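PDB 2H84: probable polyketide synthase 1 from Dictyostelium discoideum, which probably acts as a polyketide synthase, its C-terminal type III domain making acylpyrones in vitro, and is represented here by that homodimeric domain. Local coordinates for residues 99-103 / 180-184; 118-124 / 147-153; 209-213 / 337-341. All coordinates share one frame; numbering follows the deposited sequence.

In the fold
Four neighbouring strands of the thiolase-fold sheet, in the order 148-153, 119-124, 178-185 and 209-216, carry all three contacts. Contact 2 pairs the first two, contact 1 covers the third with helix 84-110, and contact 3 sets helix 335-345 against the fourth. Centres of contacts 1 and 2 lie about 10 Å apart, those of contacts 1 and 3 about 9 Å; contacts 2 and 3, about 15 Å apart between centres, do not touch. Along the chain, contact 2 is nested within the loop that contact 1 closes. Cys-157, the predicted active-site residue, has its side chain about 10 Å from that of Val-123 in contact 2 and about 11 Å from that of Ile-338 in contact 3.

Contact 1: residues 99-103 / 180-184; sequences AQQAC and LVVCT
Cys-103 carries its SG anti to its own carbonyl carbon (chi1 -78°), and Leu-180 carries CG anti to its backbone N (chi1 165°); these two rotations bring the helix sulfur and the leucine methyl CD2 together at 3.8 Å between SG and CD2. The same sulfur rests against the isopropyl group of Val-182, with SG 3.5 Å from CG1; an even shorter apparent approach to CG2 is doubtful at this resolution. Cysteine suits the spot because a thiol is compact and weakly polar, at ease among methyl groups. One turn earlier on the same helix, Ala-99 puts its CB against two strand residues at once, 3.7 Å from Thr-184 CG2 and 3.9 Å from Val-182 CG1. Threonine thus offers the helix its methyl branch here. Ala-102 adds a looser touch, CB to Val-182 CG1 at 4.3 Å, and packs also on Ser-210 of the adjoining strand. Such small residues let the helix settle close, its axis 8.7 Å from that of the strand and running against it at 139°. This is a helix-on-sheet layer of the thiolase fold: Leu-180, Val-182 and Thr-184 face helix 84-110, while the intervening Val-181 and Cys-183 face the other way, toward helix 159-171. A second helix, 133-141, closes the side of the contact, Leu-137 touching both Cys-103 and Val-182. No hydrogen bond crosses between the two segments; each backbone is occupied within its own helix or sheet. Ala-99 O receives Cys-103 N at 2.9 Å within the helix, and the same oxygen lies 3.7 Å from Val-182 CG1; the strand is bonded to strand 119-124 through Leu-180 and Val-182, and to strand 209-216 through Val-181 and Cys-183.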
loop_
_atom_site.group_PDB
_atom_site.type_symbol
_atom_site.label_atom_id
_atom_site.label_comp_id
_atom_site.label_asym_id
_atom_site.label_seq_id
_atom_site.Cartn_x
_atom_site.Cartn_y
_atom_site.Cartn_z
ATOM N N ALA A 99 8.138 10.581 10.381
ATOM C CA ALA A 99 8.795 9.630 9.490
ATOM C C ALA A 99 10.189 10.106 9.062
ATOM O O ALA A 99 11.100 9.307 8.896
ATOM C CB ALA A 99 7.930 9.382 8.255
ATOM N N GLN A 100 10.330 11.413 8.880
ATOM C CA GLN A 100 11.588 12.006 8.484
ATOM C C GLN A 100 12.589 11.778 9.612
ATOM O O GLN A 100 13.748 11.446 9.400
ATOM C CB GLN A 100 11.405 13.509 8.220
ATOM C CG GLN A 100 12.640 14.154 7.547
ATOM C CD GLN A 100 12.520 15.655 7.407
ATOM O OE1 GLN A 100 13.461 16.328 6.957
ATOM N NE2 GLN A 100 11.366 16.177 7.784
ATOM N N GLN A 101 12.104 11.968 10.827
ATOM C CA GLN A 101 12.892 11.816 12.030
ATOM C C GLN A 101 13.431 10.389 12.135
ATOM O O GLN A 101 14.619 10.160 12.326
ATOM C CB GLN A 101 12.037 12.183 13.248
ATOM C CG GLN A 101 12.923 12.500 14.438
ATOM C CD GLN A 101 12.166 13.084 15.563
ATOM O OE1 GLN A 101 12.046 12.504 16.679
ATOM N NE2 GLN A 101 11.669 14.256 15.304
ATOM N N ALA A 102 12.541 9.425 11.982
ATOM C CA ALA A 102 12.927 8.026 12.059
ATOM C C ALA A 102 13.941 7.711 10.960
ATOM O O ALA A 102 15.042 7.223 11.236
ATOM C CB ALA A 102 11.687 7.127 11.936
ATOM N N CYS A 103 13.568 8.006 9.716
ATOM C CA CYS A 103 14.432 7.763 8.556
ATOM C C CYS A 103 15.819 8.358 8.745
ATOM O O CYS A 103 16.825 7.711 8.479
ATOM C CB CYS A 103 13.818 8.361 7.296
ATOM S SG CYS A 103 12.510 7.401 6.602
ATOM N N LEU A 180 15.238 1.468 2.171
ATOM C CA LEU A 180 14.926 2.206 3.391
ATOM C C LEU A 180 13.429 2.038 3.657
ATOM O O LEU A 180 12.612 2.305 2.784
ATOM C CB LEU A 180 15.237 3.682 3.207
ATOM C CG LEU A 180 14.627 4.599 4.265
ATOM C CD1 LEU A 180 15.318 4.396 5.600
ATOM C CD2 LEU A 180 14.756 6.039 3.810
ATOM N N VAL A 181 13.063 1.608 4.856
ATOM C CA VAL A 181 11.654 1.398 5.172
ATOM C C VAL A 181 11.203 2.197 6.392
ATOM O O VAL A 181 11.897 2.230 7.409
ATOM C CB VAL A 181 11.377 -0.103 5.441
ATOM C CG1 VAL A 181 9.904 -0.332 5.634
ATOM C CG2 VAL A 181 11.892 -0.955 4.297
ATOM N N VAL A 182 10.037 2.835 6.286
ATOM C CA VAL A 182 9.483 3.629 7.387
ATOM C C VAL A 182 8.051 3.211 7.673
ATOM O O VAL A 182 7.188 3.294 6.803
ATOM C CB VAL A 182 9.404 5.144 7.069
ATOM C CG1 VAL A 182 9.765 5.953 8.315
ATOM C CG2 VAL A 182 10.270 5.483 5.881
ATOM N N CYS A 183 7.801 2.764 8.894
ATOM C CA CYS A 183 6.462 2.392 9.293
ATOM C C CYS A 183 6.084 3.434 10.336
ATOM O O CYS A 183 6.712 3.550 11.390
ATOM C CB CYS A 183 6.451 0.986 9.886
ATOM S SG CYS A 183 7.062 -0.251 8.741
ATOM N N THR A 184 5.071 4.225 10.028
ATOM C CA THR A 184 4.653 5.262 10.943
ATOM C C THR A 184 3.126 5.254 11.056
ATOM O O THR A 184 2.408 5.265 10.058
ATOM C CB THR A 184 5.259 6.628 10.473
ATOM O OG1 THR A 184 4.344 7.692 10.731
ATOM C CG2 THR A 184 5.642 6.582 8.983
#

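Contact 2: residues 118-124 / 147-153; sequences THIVSVT and VERVSLN
The imidazole of His-119 and the carboxylate of Glu-148 lie side by side on one face of the sheet, their planes 58° apart. Both residues carry CG anti to the carbonyl carbon (chi1 -65° and -74°), which lays ring and acid alongside each other. The acid approaches the ring obliquely, OE1 3.2 Å from His-119 CE1, while its CB sits 3.4 Å from ND1. OE1 also forms a salt bridge with Arg-165 of the second subunit. The two strands are the ends of a beta-alpha-beta unit, joined through helix 133-141, and are therefore parallel, with axes 4.8 Å apart. Ile-120 uses both its backbone groups: its N bonds Glu-148 O at 2.9 Å, and its O receives Val-150 N at 3.1 Å. Ser-122 repeats this with Val-150 O and Leu-152 N, and Thr-118 O takes Glu-148 N.

Beyond His-119 on the same face, Val-121 CG2 lies 3.8 Å from Val-150 CB, and Val-123 CG2 3.6 Å from Leu-152 CB. Branched aliphatic residues suit this place: helix 159-171 covers its Val-123/Leu-152 end, while Val-150 packs on Leu-152 of the second subunit. Toward the strands' C-terminal ends the opposite face, with Ser-122, Ser-151, Thr-124 and Asn-153, is polar: Ser-151 OG bonds Asp-132, and Thr-124 OG1 bonds Thr-184 O. Strand 148-153, outermost in its own chain, meets the second subunit, whose Asn-234 and Arg-165 bond Arg-149 N and O; Asn-153 ND2 bonds both Asp-132 OD1 and the backbone O of Asn-153 of that subunit.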
loop_
_atom_site.group_PDB
_atom_site.type_symbol
_atom_site.label_atom_id
_atom_site.label_comp_id
_atom_site.label_asym_id
_atom_site.label_seq_id
_atom_site.Cartn_x
_atom_site.Cartn_y
_atom_site.Cartn_z
ATOM N N THR A 118 18.599 2.632 -2.811
ATOM C CA THR A 118 17.897 2.354 -4.053
ATOM C C THR A 118 16.388 2.354 -3.928
ATOM O O THR A 118 15.683 2.642 -4.895
ATOM C CB THR A 118 18.319 0.991 -4.627
ATOM O OG1 THR A 118 18.168 -0.026 -3.627
ATOM C CG2 THR A 118 19.759 1.047 -5.100
ATOM N N HIS A 119 15.892 2.023 -2.738
ATOM C CA HIS A 119 14.454 1.948 -2.507
ATOM C C HIS A 119 13.981 2.655 -1.254
ATOM O O HIS A 119 14.688 2.712 -0.248
ATOM C CB HIS A 119 14.017 0.483 -2.429
ATOM C CG HIS A 119 14.205 -0.272 -3.709
ATOM N ND1 HIS A 119 13.168 -0.540 -4.577
ATOM C CD2 HIS A 119 15.316 -0.796 -4.279
ATOM C CE1 HIS A 119 13.631 -1.194 -5.625
ATOM N NE2 HIS A 119 14.933 -1.363 -5.470
ATOM N N ILE A 120 12.767 3.189 -1.328
ATOM C CA ILE A 120 12.163 3.867 -0.197
ATOM C C ILE A 120 10.752 3.273 -0.049
ATOM O O ILE A 120 9.932 3.333 -0.966
ATOM C CB ILE A 120 12.175 5.405 -0.437
ATOM C CG1 ILE A 120 12.288 6.159 0.889
ATOM C CG2 ILE A 120 11.018 5.831 -1.284
ATOM C CD1 ILE A 120 11.171 6.126 1.795
ATOM N N VAL A 121 10.506 2.645 1.099
ATOM C CA VAL A 121 9.229 2.015 1.388
ATOM C C VAL A 121 8.510 2.663 2.561
ATOM O O VAL A 121 9.001 2.658 3.688
ATOM C CB VAL A 121 9.405 0.537 1.724
ATOM C CG1 VAL A 121 8.025 -0.122 1.907
ATOM C CG2 VAL A 121 10.200 -0.148 0.640
ATOM N N SER A 122 7.325 3.185 2.278
ATOM C CA SER A 122 6.480 3.860 3.251
ATOM C C SER A 122 5.385 2.884 3.692
ATOM O O SER A 122 4.856 2.145 2.859
ATOM C CB SER A 122 5.882 5.102 2.580
ATOM O OG SER A 122 4.805 5.656 3.310
ATOM N N VAL A 123 5.061 2.880 4.989
ATOM C CA VAL A 123 4.045 1.986 5.568
ATOM C C VAL A 123 3.159 2.659 6.640
ATOM O O VAL A 123 3.660 3.301 7.564
ATOM C CB VAL A 123 4.720 0.744 6.216
ATOM C CG1 VAL A 123 3.682 -0.133 6.880
ATOM C CG2 VAL A 123 5.476 -0.047 5.171
ATOM N N THR A 124 1.844 2.500 6.506
ATOM C CA THR A 124 0.880 3.063 7.451
ATOM C C THR A 124 -0.528 2.601 7.124
ATOM O O THR A 124 -0.784 2.154 6.001
ATOM C CB THR A 124 0.864 4.604 7.431
ATOM O OG1 THR A 124 -0.008 5.082 8.468
ATOM C CG2 THR A 124 0.375 5.125 6.082
ATOM N N VAL A 147 15.027 7.257 -6.890
ATOM C CA VAL A 147 14.870 6.167 -5.931
ATOM C C VAL A 147 13.495 5.528 -6.134
ATOM O O VAL A 147 12.498 6.224 -6.321
ATOM C CB VAL A 147 15.011 6.682 -4.469
ATOM C CG1 VAL A 147 13.854 7.594 -4.123
ATOM C CG2 VAL A 147 15.083 5.513 -3.496
ATOM N N GLU A 148 13.457 4.197 -6.114
ATOM C CA GLU A 148 12.214 3.462 -6.315
ATOM C C GLU A 148 11.268 3.513 -5.120
ATOM O O GLU A 148 11.671 3.240 -3.982
ATOM C CB GLU A 148 12.525 2.012 -6.700
ATOM C CG GLU A 148 13.014 1.893 -8.131
ATOM C CD GLU A 148 13.227 0.460 -8.587
ATOM O OE1 GLU A 148 12.326 -0.387 -8.377
ATOM O OE2 GLU A 148 14.301 0.196 -9.172
ATOM N N ARG A 149 10.010 3.874 -5.395
ATOM C CA ARG A 149 8.986 3.990 -4.356
ATOM C C ARG A 149 8.065 2.774 -4.219
ATOM O O ARG A 149 7.699 2.135 -5.206
ATOM C CB ARG A 149 8.103 5.220 -4.584
ATOM C CG ARG A 149 8.751 6.375 -5.313
ATOM C CD ARG A 149 8.074 7.706 -4.968
ATOM N NE ARG A 149 6.618 7.636 -4.806
ATOM C CZ ARG A 149 5.749 7.384 -5.783
ATOM N NH1 ARG A 149 6.170 7.162 -7.026
ATOM N NH2 ARG A 149 4.450 7.371 -5.516
ATOM N N VAL A 150 7.691 2.481 -2.975
ATOM C CA VAL A 150 6.804 1.371 -2.637
ATOM C C VAL A 150 5.884 1.810 -1.497
ATOM O O VAL A 150 6.368 2.132 -0.416
ATOM C CB VAL A 150 7.603 0.142 -2.162
ATOM C CG1 VAL A 150 6.659 -0.994 -1.838
ATOM C CG2 VAL A 150 8.576 -0.281 -3.225
ATOM N N SER A 151 4.572 1.835 -1.729
ATOM C CA SER A 151 3.622 2.228 -0.675
ATOM C C SER A 151 2.872 1.034 -0.067
ATOM O O SER A 151 1.822 0.656 -0.564
ATOM C CB SER A 151 2.585 3.216 -1.220
ATOM O OG SER A 151 3.152 4.477 -1.544
ATOM N N LEU A 152 3.409 0.440 0.995
ATOM C CA LEU A 152 2.749 -0.689 1.659
ATOM C C LEU A 152 1.739 -0.149 2.675
ATOM O O LEU A 152 2.053 -0.037 3.864
ATOM C CB LEU A 152 3.748 -1.559 2.430
ATOM C CG LEU A 152 4.320 -2.868 1.882
ATOM C CD1 LEU A 152 4.781 -3.719 3.074
ATOM C CD2 LEU A 152 3.272 -3.624 1.066
ATOM N N ASN A 153 0.532 0.179 2.225
ATOM C CA ASN A 153 -0.467 0.710 3.136
ATOM C C ASN A 153 -1.728 -0.154 3.253
ATOM O O ASN A 153 -2.075 -0.918 2.349
ATOM C CB ASN A 153 -0.849 2.114 2.686
ATOM C CG ASN A 153 0.356 2.969 2.376
ATOM O OD1 ASN A 153 1.205 3.206 3.241
ATOM N ND2 ASN A 153 0.442 3.444 1.133
#

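Contact 3: residues 209-213 / 337-341; sequences GSAAY and VIFVM
Ile-338, Phe-339 and Ala-211 lose the most surface in this contact, and the first two grip the third from neighbouring positions on the helix. Ala-211 turns its methyl toward helix 335-345, where CB meets Ile-338 CG2 at 3.5 Å and Phe-339 CD1 at 3.7 Å. A short side chain fits here because the axes of helix and strand approach to 8.0 Å, crossing at 61°. Ile-338 spreads its two branches along the strand: with CG1 anti to the carbonyl carbon (chi1 -50°), CG2 serves Ala-211 while CD1 extends to the ring of Tyr-213, 3.6 Å from CE2. The isoleucine and tyrosine side chains cross at about a right angle. Tyrosine suits this end because its ring offers a broad apolar surface to CD1 while its hydroxyl finds a polar partner in Ser-163 OG.

Phe-339 reaches the other way; its long flat ring can pass Ala-211 to set CE1 3.4 Å from Ser-210 O, beside Gly-209, which has no side chain, and still pair edge-to-face with Tyr-329. The contact joins the N-terminal and C-terminal family regions of the chalcone synthase-like domain within its thiolase fold. No hydrogen bond spans the two segments: strand 209-216 bonds its backbone to adjoining strands, the helix bonds its own, and the pair rests on buried apolar contact, mainly of methyl groups and rings, with the Ser-210 carbonyl beside Phe-339 the polar exception.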
loop_
_atom_site.group_PDB
_atom_site.type_symbol
_atom_site.label_atom_id
_atom_site.label_comp_id
_atom_site.label_asym_id
_atom_site.label_seq_id
_atom_site.Cartn_x
_atom_site.Cartn_y
_atom_site.Cartn_z
ATOM N N GLY A 209 3.765 6.354 16.720
ATOM C CA GLY A 209 5.202 6.258 16.575
ATOM C C GLY A 209 5.630 5.978 15.150
ATOM O O GLY A 209 4.801 5.691 14.276
ATOM N N SER A 210 6.937 6.057 14.918
ATOM C CA SER A 210 7.509 5.827 13.604
ATOM C C SER A 210 8.839 5.129 13.774
ATOM O O SER A 210 9.639 5.507 14.626
ATOM C CB SER A 210 7.734 7.162 12.890
ATOM O OG SER A 210 8.224 6.973 11.569
ATOM N N ALA A 211 9.073 4.115 12.950
ATOM C CA ALA A 211 10.315 3.352 12.996
ATOM C C ALA A 211 10.804 3.098 11.582
ATOM O O ALA A 211 10.017 2.749 10.705
ATOM C CB ALA A 211 10.080 2.031 13.701
ATOM N N ALA A 212 12.099 3.281 11.351
ATOM C CA ALA A 212 12.654 3.040 10.025
ATOM C C ALA A 212 13.891 2.150 10.101
ATOM O O ALA A 212 14.558 2.083 11.138
ATOM C CB ALA A 212 12.998 4.363 9.351
ATOM N N TYR A 213 14.189 1.451 9.011
ATOM C CA TYR A 213 15.365 0.595 8.973
ATOM C C TYR A 213 15.924 0.456 7.549
ATOM O O TYR A 213 15.199 0.615 6.573
ATOM C CB TYR A 213 15.027 -0.779 9.580
ATOM C CG TYR A 213 13.950 -1.542 8.849
ATOM C CD1 TYR A 213 14.268 -2.388 7.785
ATOM C CD2 TYR A 213 12.606 -1.398 9.198
ATOM C CE1 TYR A 213 13.275 -3.072 7.082
ATOM C CE2 TYR A 213 11.607 -2.077 8.500
ATOM C CZ TYR A 213 11.950 -2.912 7.442
ATOM O OH TYR A 213 10.969 -3.577 6.744
ATOM N N VAL A 337 6.778 -3.477 16.169
ATOM C CA VAL A 337 7.694 -4.583 15.895
ATOM C C VAL A 337 9.111 -4.070 15.788
ATOM O O VAL A 337 9.996 -4.485 16.507
ATOM C CB VAL A 337 7.378 -5.232 14.545
ATOM C CG1 VAL A 337 7.701 -6.704 14.604
ATOM C CG2 VAL A 337 5.925 -4.920 14.110
ATOM N N ILE A 338 9.293 -3.158 14.841
ATOM C CA ILE A 338 10.584 -2.529 14.595
ATOM C C ILE A 338 11.130 -1.911 15.882
ATOM O O ILE A 338 12.310 -2.053 16.178
ATOM C CB ILE A 338 10.459 -1.469 13.506
ATOM C CG1 ILE A 338 9.742 -2.072 12.290
ATOM C CG2 ILE A 338 11.818 -0.924 13.132
ATOM C CD1 ILE A 338 10.425 -3.271 11.678
ATOM N N PHE A 339 10.283 -1.221 16.644
ATOM C CA PHE A 339 10.722 -0.610 17.901
ATOM C C PHE A 339 11.398 -1.656 18.786
ATOM O O PHE A 339 12.459 -1.402 19.374
ATOM C CB PHE A 339 9.538 -0.014 18.661
ATOM C CG PHE A 339 9.366 1.464 18.473
ATOM C CD1 PHE A 339 8.972 1.986 17.241
ATOM C CD2 PHE A 339 9.571 2.339 19.541
ATOM C CE1 PHE A 339 8.773 3.365 17.075
ATOM C CE2 PHE A 339 9.376 3.720 19.387
ATOM C CZ PHE A 339 8.979 4.234 18.150
ATOM N N VAL A 340 10.773 -2.831 18.879
ATOM C CA VAL A 340 11.312 -3.926 19.674
ATOM C C VAL A 340 12.662 -4.377 19.112
ATOM O O VAL A 340 13.619 -4.542 19.863
ATOM C CB VAL A 340 10.355 -5.133 19.704
ATOM C CG1 VAL A 340 11.026 -6.304 20.396
ATOM C CG2 VAL A 340 9.074 -4.763 20.431
ATOM N N MET A 341 12.741 -4.577 17.800
ATOM C CA MET A 341 14.001 -4.983 17.182
ATOM C C MET A 341 15.118 -3.995 17.525
ATOM O O MET A 341 16.239 -4.403 17.821
ATOM C CB MET A 341 13.849 -5.091 15.662
ATOM C CG MET A 341 13.033 -6.287 15.224
ATOM S SD MET A 341 12.726 -6.313 13.464
ATOM C CE MET A 341 14.052 -7.220 12.884
#